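Local coordinates for protein terminal oxygenase component of carbazole 1,9a-dioxygenase (Sphingomonas, PDB 3GKQ) that serves as the Rieske non-heme iron oxygenase of carbazole 1,9a-dioxygenase, probably accepting electrons from a ferredoxin to dihydroxylate its aromatic substrate, at residues A[186-189]-A[190-193]; A[230-233]-A[234-238]; A[359-362]-A[363-367]. All blocks are in the same frame, centred on the assembly; numbering follows the deposited sequence.

Followed from the N terminus, the three contacts come in series, and none nests in or crosses another. Contact 1 (186-193) is the iron-binding turn between helix 174-181 and helix 194-198. Contact 2 (230-238) closes the short loop that carries the chain from strand 227-230 of the seven-stranded antiparallel sheet to strand 236-244 of a smaller one. Contact 3 (359-367) starts helix 361-373. Contacts 2 and 3 touch, Leu-232 CD1 lying 3.8 Å from Ser-359 CB, whereas contact 1 stays about 8 Å and 6 Å from them between nearest atoms. Contacts 1 and 3 both meet the second subunit, contact 3 through His-74 of that subunit, a ligand of the Rieske cluster there.

Contact 1 (A[186-189]-A[190-193]); sequences HVFI and HKSS. With FE2 (Fe (II) ion), chain G.
His-186 and His-190 reach one iron(II) ion from a single turn of chain, the two histidines of the facial triad (two histidines and one carboxylate) of Rieske oxygenases; Asp-334 supplies the carboxylate. His-186 NE2 lies 1.7 Å from the iron, a short bond as modelled, and His-190 NE2 lies 2.3 Å from it. The imidazole planes are inclined at 71°, and two waters take further positions on the metal. Behind the first ligand, His-186 ND1 is hydrogen-bonded to the carbonyl of Asp-183, a second-shell link that should limit rotation of the ring.

Val-187 contributes its carbonyl: its O receives His-190 N at 2.9 Å, closing the 3-10 turn that brings the second histidine round to the metal. At Phe-188 the carbonyl O is gripped twice by Lys-191, by its backbone N at 3.3 Å and by NZ at 3.2 Å, the donors arriving from opposite faces of the carbonyl plane. The bend at the end of the lysine chain (chi4 -60°) brings NZ over the Phe-188 ring, 3.8 Å from its centroid, in a cation-pi contact, while CE adds a CH-pi contact to the same ring. This ammonium also forms a salt bridge with Glu-84 of the second subunit. Ile-189 lays CG1 over the centre of the His-190 ring, 3.8 Å from the centroid, and its carbonyl O is joined to Ser-192 N through a water.

At the end of the type I turn from His-190 to Ser-193, the Ser-193 hydroxyl caps Leu-195 N at the start of helix 194-198. The iron-binding turn is thus set between helix 174-181 and that helix. Helix 332-346 brings in Asp-334, and Tyr-95 of the second subunit packs against His-186, Phe-188 and Ile-189.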
# COMPACT_ATOMS: atom_id res chain seq x y z
N HIS A 186 18.92 -24.87 -11.49
CA HIS A 186 18.69 -23.48 -11.85
C HIS A 186 19.69 -22.89 -12.84
O HIS A 186 19.43 -21.81 -13.37
CB HIS A 186 18.57 -22.60 -10.59
CG HIS A 186 19.82 -21.87 -10.19
ND1 HIS A 186 20.78 -22.42 -9.37
CD2 HIS A 186 20.23 -20.60 -10.44
CE1 HIS A 186 21.72 -21.53 -9.12
NE2 HIS A 186 21.41 -20.41 -9.76
N VAL A 187 20.79 -23.58 -13.11
CA VAL A 187 21.78 -23.04 -14.05
C VAL A 187 21.17 -22.69 -15.41
O VAL A 187 21.74 -21.93 -16.19
CB VAL A 187 22.98 -24.02 -14.27
CG1 VAL A 187 23.75 -24.18 -12.96
CG2 VAL A 187 22.50 -25.36 -14.77
N PHE A 188 19.99 -23.24 -15.69
CA PHE A 188 19.27 -22.98 -16.93
C PHE A 188 19.05 -21.47 -17.11
O PHE A 188 19.12 -20.95 -18.22
CB PHE A 188 17.91 -23.71 -16.90
CG PHE A 188 17.14 -23.64 -18.19
CD1 PHE A 188 17.52 -24.42 -19.29
CD2 PHE A 188 16.02 -22.82 -18.32
CE1 PHE A 188 16.79 -24.39 -20.48
CE2 PHE A 188 15.29 -22.77 -19.51
CZ PHE A 188 15.67 -23.56 -20.59
N ILE A 189 18.78 -20.77 -16.00
CA ILE A 189 18.54 -19.33 -16.07
C ILE A 189 19.80 -18.55 -16.40
O ILE A 189 19.72 -17.38 -16.79
CB ILE A 189 18.02 -18.75 -14.72
CG1 ILE A 189 19.05 -18.98 -13.62
CG2 ILE A 189 16.69 -19.37 -14.37
CD1 ILE A 189 18.79 -18.16 -12.36
N HIS A 190 20.96 -19.18 -16.24
CA HIS A 190 22.23 -18.53 -16.52
C HIS A 190 22.80 -18.84 -17.91
O HIS A 190 23.90 -18.40 -18.24
CB HIS A 190 23.26 -18.93 -15.46
CG HIS A 190 22.91 -18.53 -14.06
ND1 HIS A 190 22.71 -17.21 -13.70
CD2 HIS A 190 22.77 -19.25 -12.93
CE1 HIS A 190 22.48 -17.15 -12.40
NE2 HIS A 190 22.51 -18.37 -11.91
N LYS A 191 22.05 -19.57 -18.73
CA LYS A 191 22.54 -19.96 -20.06
C LYS A 191 22.93 -18.83 -21.02
O LYS A 191 23.63 -19.07 -21.99
CB LYS A 191 21.53 -20.89 -20.75
CG LYS A 191 20.18 -20.28 -21.11
CD LYS A 191 19.18 -21.38 -21.47
CE LYS A 191 17.81 -20.82 -21.80
NZ LYS A 191 17.23 -20.06 -20.64
N SER A 192 22.48 -17.60 -20.74
CA SER A 192 22.81 -16.46 -21.59
C SER A 192 23.77 -15.47 -20.93
O SER A 192 23.99 -14.38 -21.45
CB SER A 192 21.54 -15.71 -22.00
OG SER A 192 20.72 -16.49 -22.85
N SER A 193 24.34 -15.85 -19.79
CA SER A 193 25.24 -14.97 -19.05
C SER A 193 26.51 -14.60 -19.82
O SER A 193 27.12 -15.44 -20.48
CB SER A 193 25.63 -15.63 -17.73
OG SER A 193 26.55 -14.82 -17.01
FE FE2 G . 22.23 -18.89 -9.73
O HOH W 1 20.57 -16.48 -19.01
O HOH W 2 24.04 -19.70 -9.33
O HOH W 3 22.06 -19.05 -7.37

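Contact 2 (A[230-233]-A[234-238]); sequences DLLG and EHSVP
A tight loop between two strands, opened by an Asx turn, is closed where Leu-232 O takes the hydroxyl of Ser-236, with OG 2.8 Å away and well out of the carbonyl plane. In the Asx turn Asp-230 OD1 accepts from Leu-232 N at 3.2 Å, the donor lying above the carboxylate plane. The Leu-232 carbonyl O is the polar hub, also receiving, less surely placed, the backbone N of His-235. The serine reaches back because OG sits between its own backbone N and carbonyl carbon (chi1 72°). Alongside, Leu-232 CD2 presses on Ser-236 CB at 3.2 Å, closer than ordinary carbon-carbon contact. Leu-231 O lies obliquely by the His-235 ring, 2.9 Å from ND1 but too badly angled for a hydrogen bond. A water bridges the loop, donating to Asp-230 O and accepting from Glu-234 N at 3.1 Å. The loop leaves strand 227-230, where Asp-230 pairs with Ile-263 through the backbone, and enters strand 236-244, where Val-237 pairs with Ala-208; Leu-232 and Ser-236 both rest on Phe-207 of strand 206-209, and Leu-232 also meets Ser-359 just ahead of helix 361-373.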
# COMPACT_ATOMS: atom_id res chain seq x y z
N ASP A 230 26.15 -30.40 -2.03
CA ASP A 230 25.42 -30.82 -3.20
C ASP A 230 26.33 -31.74 -4.01
O ASP A 230 27.33 -31.30 -4.57
CB ASP A 230 24.99 -29.60 -4.02
CG ASP A 230 24.45 -29.97 -5.38
OD1 ASP A 230 23.89 -31.08 -5.53
OD2 ASP A 230 24.58 -29.13 -6.29
N LEU A 231 25.97 -33.02 -4.04
CA LEU A 231 26.74 -34.04 -4.73
C LEU A 231 26.09 -34.53 -6.04
O LEU A 231 26.30 -35.67 -6.44
CB LEU A 231 26.95 -35.24 -3.80
CG LEU A 231 27.59 -35.00 -2.43
CD1 LEU A 231 27.63 -36.32 -1.67
CD2 LEU A 231 29.00 -34.43 -2.57
N LEU A 232 25.31 -33.67 -6.69
CA LEU A 232 24.65 -34.05 -7.94
C LEU A 232 25.72 -34.08 -9.04
O LEU A 232 25.70 -34.94 -9.93
CB LEU A 232 23.57 -33.04 -8.30
CG LEU A 232 22.42 -33.44 -9.24
CD1 LEU A 232 21.61 -32.21 -9.60
CD2 LEU A 232 22.95 -34.08 -10.50
N GLY A 233 26.66 -33.14 -8.96
CA GLY A 233 27.73 -33.06 -9.94
C GLY A 233 28.46 -34.37 -10.09
O GLY A 233 28.30 -35.09 -11.08
N GLU A 234 29.26 -34.70 -9.08
CA GLU A 234 30.04 -35.93 -9.06
C GLU A 234 29.17 -37.18 -9.09
O GLU A 234 29.67 -38.29 -8.94
CB GLU A 234 30.93 -35.93 -7.80
CG GLU A 234 31.93 -37.08 -7.71
CD GLU A 234 32.74 -37.04 -6.42
OE1 GLU A 234 33.49 -36.06 -6.21
OE2 GLU A 234 32.62 -37.99 -5.62
N HIS A 235 27.86 -37.01 -9.29
CA HIS A 235 26.96 -38.17 -9.32
C HIS A 235 25.82 -38.03 -10.33
O HIS A 235 24.65 -38.23 -9.99
CB HIS A 235 26.39 -38.42 -7.92
CG HIS A 235 27.44 -38.64 -6.88
ND1 HIS A 235 28.39 -37.69 -6.56
CD2 HIS A 235 27.71 -39.71 -6.09
CE1 HIS A 235 29.19 -38.16 -5.63
NE2 HIS A 235 28.80 -39.38 -5.32
N SER A 236 26.17 -37.69 -11.57
CA SER A 236 25.18 -37.53 -12.62
C SER A 236 25.83 -37.42 -14.00
O SER A 236 27.03 -37.60 -14.15
CB SER A 236 24.36 -36.26 -12.38
OG SER A 236 25.16 -35.12 -12.66
N VAL A 237 24.99 -37.10 -14.99
CA VAL A 237 25.43 -36.90 -16.36
C VAL A 237 24.95 -35.50 -16.71
O VAL A 237 23.75 -35.28 -16.87
CB VAL A 237 24.78 -37.92 -17.32
CG1 VAL A 237 25.21 -37.64 -18.76
CG2 VAL A 237 25.17 -39.34 -16.93
N PRO A 238 25.88 -34.52 -16.81
CA PRO A 238 25.53 -33.13 -17.13
C PRO A 238 24.88 -32.99 -18.51
O PRO A 238 25.31 -33.61 -19.48
CB PRO A 238 26.88 -32.41 -17.04
CG PRO A 238 27.84 -33.47 -17.49
CD PRO A 238 27.34 -34.70 -16.76
O HOH W 4 28.80 -32.33 -7.17

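Contact 3 (A[359-362]-A[363-367]); sequences SDRA and IIEWR
Successive i to i+4 hydrogen bonds carry the backbone from the loop at 359-360 into the first turns of helix 361-373: Ile-364 N to Asp-360 O (3.1 Å), Glu-365 N to Arg-361 O (3.0 Å) and Trp-366 N to Ala-362 O (3.1 Å). This is the start of an alpha-helix in the catalytic part of the oxygenase. Ile-363 N is served by a water that also donates to Ser-359 O, bridging the entry to the first turn.

Arg-361 and Glu-365 run side by side along one flank of the helix as an i to i+4 salt bridge. The donor is NE, which points almost straight at OE2 (3.2 Å, N-H...O 171°); OE2 lies at the guanidinium edge, while NE stands above the carboxylate plane, the two groups being turned 64° apart. A bend at chi2 of the arginine (60°) swings its chain along the helix toward the glutamate. The guanidinium is shared, since NH1 forms a salt bridge with Glu-213. A methionine in place of Arg-361 would probably leave the carboxylates of both Glu-365 and Glu-213 without this cationic mate.

The carboxylate of Asp-360 is held from outside the two segments: OD2 is hydrogen-bonded to the backbone N of Phe-357 and to His-74 of the second subunit, a ligand of the Rieske cluster there. The bond ties that cluster ligand to the start of this helix near the iron site; a Rieske centre facing the iron site of the next subunit is as in the family. Further along, Trp-366 packs on Val-178 of helix 174-181. Ile-364 sets its side chain against the first carbonyl of the series, with CG1 3.3 Å from Asp-360 O.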
# COMPACT_ATOMS: atom_id res chain seq x y z
N SER A 359 16.40 -33.25 -8.89
CA SER A 359 17.45 -32.34 -8.43
C SER A 359 17.08 -31.54 -7.19
O SER A 359 17.93 -30.85 -6.61
CB SER A 359 17.88 -31.40 -9.55
OG SER A 359 16.76 -30.77 -10.15
N ASP A 360 15.82 -31.62 -6.77
CA ASP A 360 15.38 -30.89 -5.59
C ASP A 360 15.67 -31.62 -4.29
O ASP A 360 15.38 -31.12 -3.21
CB ASP A 360 13.89 -30.56 -5.69
CG ASP A 360 13.60 -29.55 -6.78
OD1 ASP A 360 14.32 -28.52 -6.84
OD2 ASP A 360 12.66 -29.77 -7.57
N ARG A 361 16.25 -32.81 -4.40
CA ARG A 361 16.60 -33.59 -3.21
C ARG A 361 17.54 -32.77 -2.32
O ARG A 361 17.47 -32.84 -1.10
CB ARG A 361 17.27 -34.90 -3.61
CG ARG A 361 17.84 -35.72 -2.44
CD ARG A 361 16.76 -36.12 -1.44
NE ARG A 361 17.30 -36.92 -0.34
CZ ARG A 361 17.59 -38.22 -0.43
NH1 ARG A 361 17.38 -38.88 -1.56
NH2 ARG A 361 18.09 -38.86 0.63
N ALA A 362 18.40 -31.99 -2.95
CA ALA A 362 19.36 -31.16 -2.22
C ALA A 362 18.68 -30.09 -1.35
O ALA A 362 19.00 -29.96 -0.17
CB ALA A 362 20.34 -30.51 -3.19
N ILE A 363 17.75 -29.34 -1.93
CA ILE A 363 17.06 -28.29 -1.18
C ILE A 363 16.26 -28.91 -0.04
O ILE A 363 16.16 -28.35 1.05
CB ILE A 363 16.12 -27.45 -2.08
CG1 ILE A 363 15.68 -26.19 -1.34
CG2 ILE A 363 14.89 -28.24 -2.46
CD1 ILE A 363 16.83 -25.29 -0.93
N ILE A 364 15.69 -30.08 -0.29
CA ILE A 364 14.91 -30.78 0.73
C ILE A 364 15.81 -31.13 1.91
O ILE A 364 15.41 -31.02 3.06
CB ILE A 364 14.26 -32.05 0.15
CG1 ILE A 364 13.18 -31.66 -0.85
CG2 ILE A 364 13.65 -32.89 1.27
CD1 ILE A 364 12.60 -32.84 -1.62
N GLU A 365 17.04 -31.55 1.62
CA GLU A 365 17.98 -31.90 2.68
C GLU A 365 18.33 -30.66 3.49
O GLU A 365 18.53 -30.73 4.70
CB GLU A 365 19.26 -32.53 2.11
CG GLU A 365 19.08 -33.97 1.66
CD GLU A 365 18.56 -34.86 2.78
OE1 GLU A 365 19.19 -34.89 3.86
OE2 GLU A 365 17.52 -35.52 2.57
N TRP A 366 18.40 -29.51 2.82
CA TRP A 366 18.70 -28.26 3.50
C TRP A 366 17.54 -27.87 4.43
O TRP A 366 17.76 -27.49 5.58
CB TRP A 366 18.97 -27.15 2.48
CG TRP A 366 18.54 -25.78 2.93
CD1 TRP A 366 17.46 -25.06 2.48
CD2 TRP A 366 19.15 -24.97 3.94
NE1 TRP A 366 17.37 -23.87 3.14
CE2 TRP A 366 18.39 -23.78 4.05
CE3 TRP A 366 20.27 -25.14 4.77
CZ2 TRP A 366 18.72 -22.76 4.96
CZ3 TRP A 366 20.59 -24.12 5.68
CH2 TRP A 366 19.81 -22.95 5.76
N ARG A 367 16.32 -27.97 3.93
CA ARG A 367 15.15 -27.62 4.73
C ARG A 367 15.06 -28.49 5.99
O ARG A 367 14.69 -28.01 7.06
CB ARG A 367 13.88 -27.73 3.87
CG ARG A 367 14.13 -27.19 2.46
CD ARG A 367 13.02 -26.35 1.86
NE ARG A 367 11.87 -27.13 1.43
CZ ARG A 367 11.19 -26.93 0.30
NH1 ARG A 367 11.55 -25.98 -0.56
NH2 ARG A 367 10.14 -27.68 0.03
O HOH W 5 18.27 -28.89 -4.77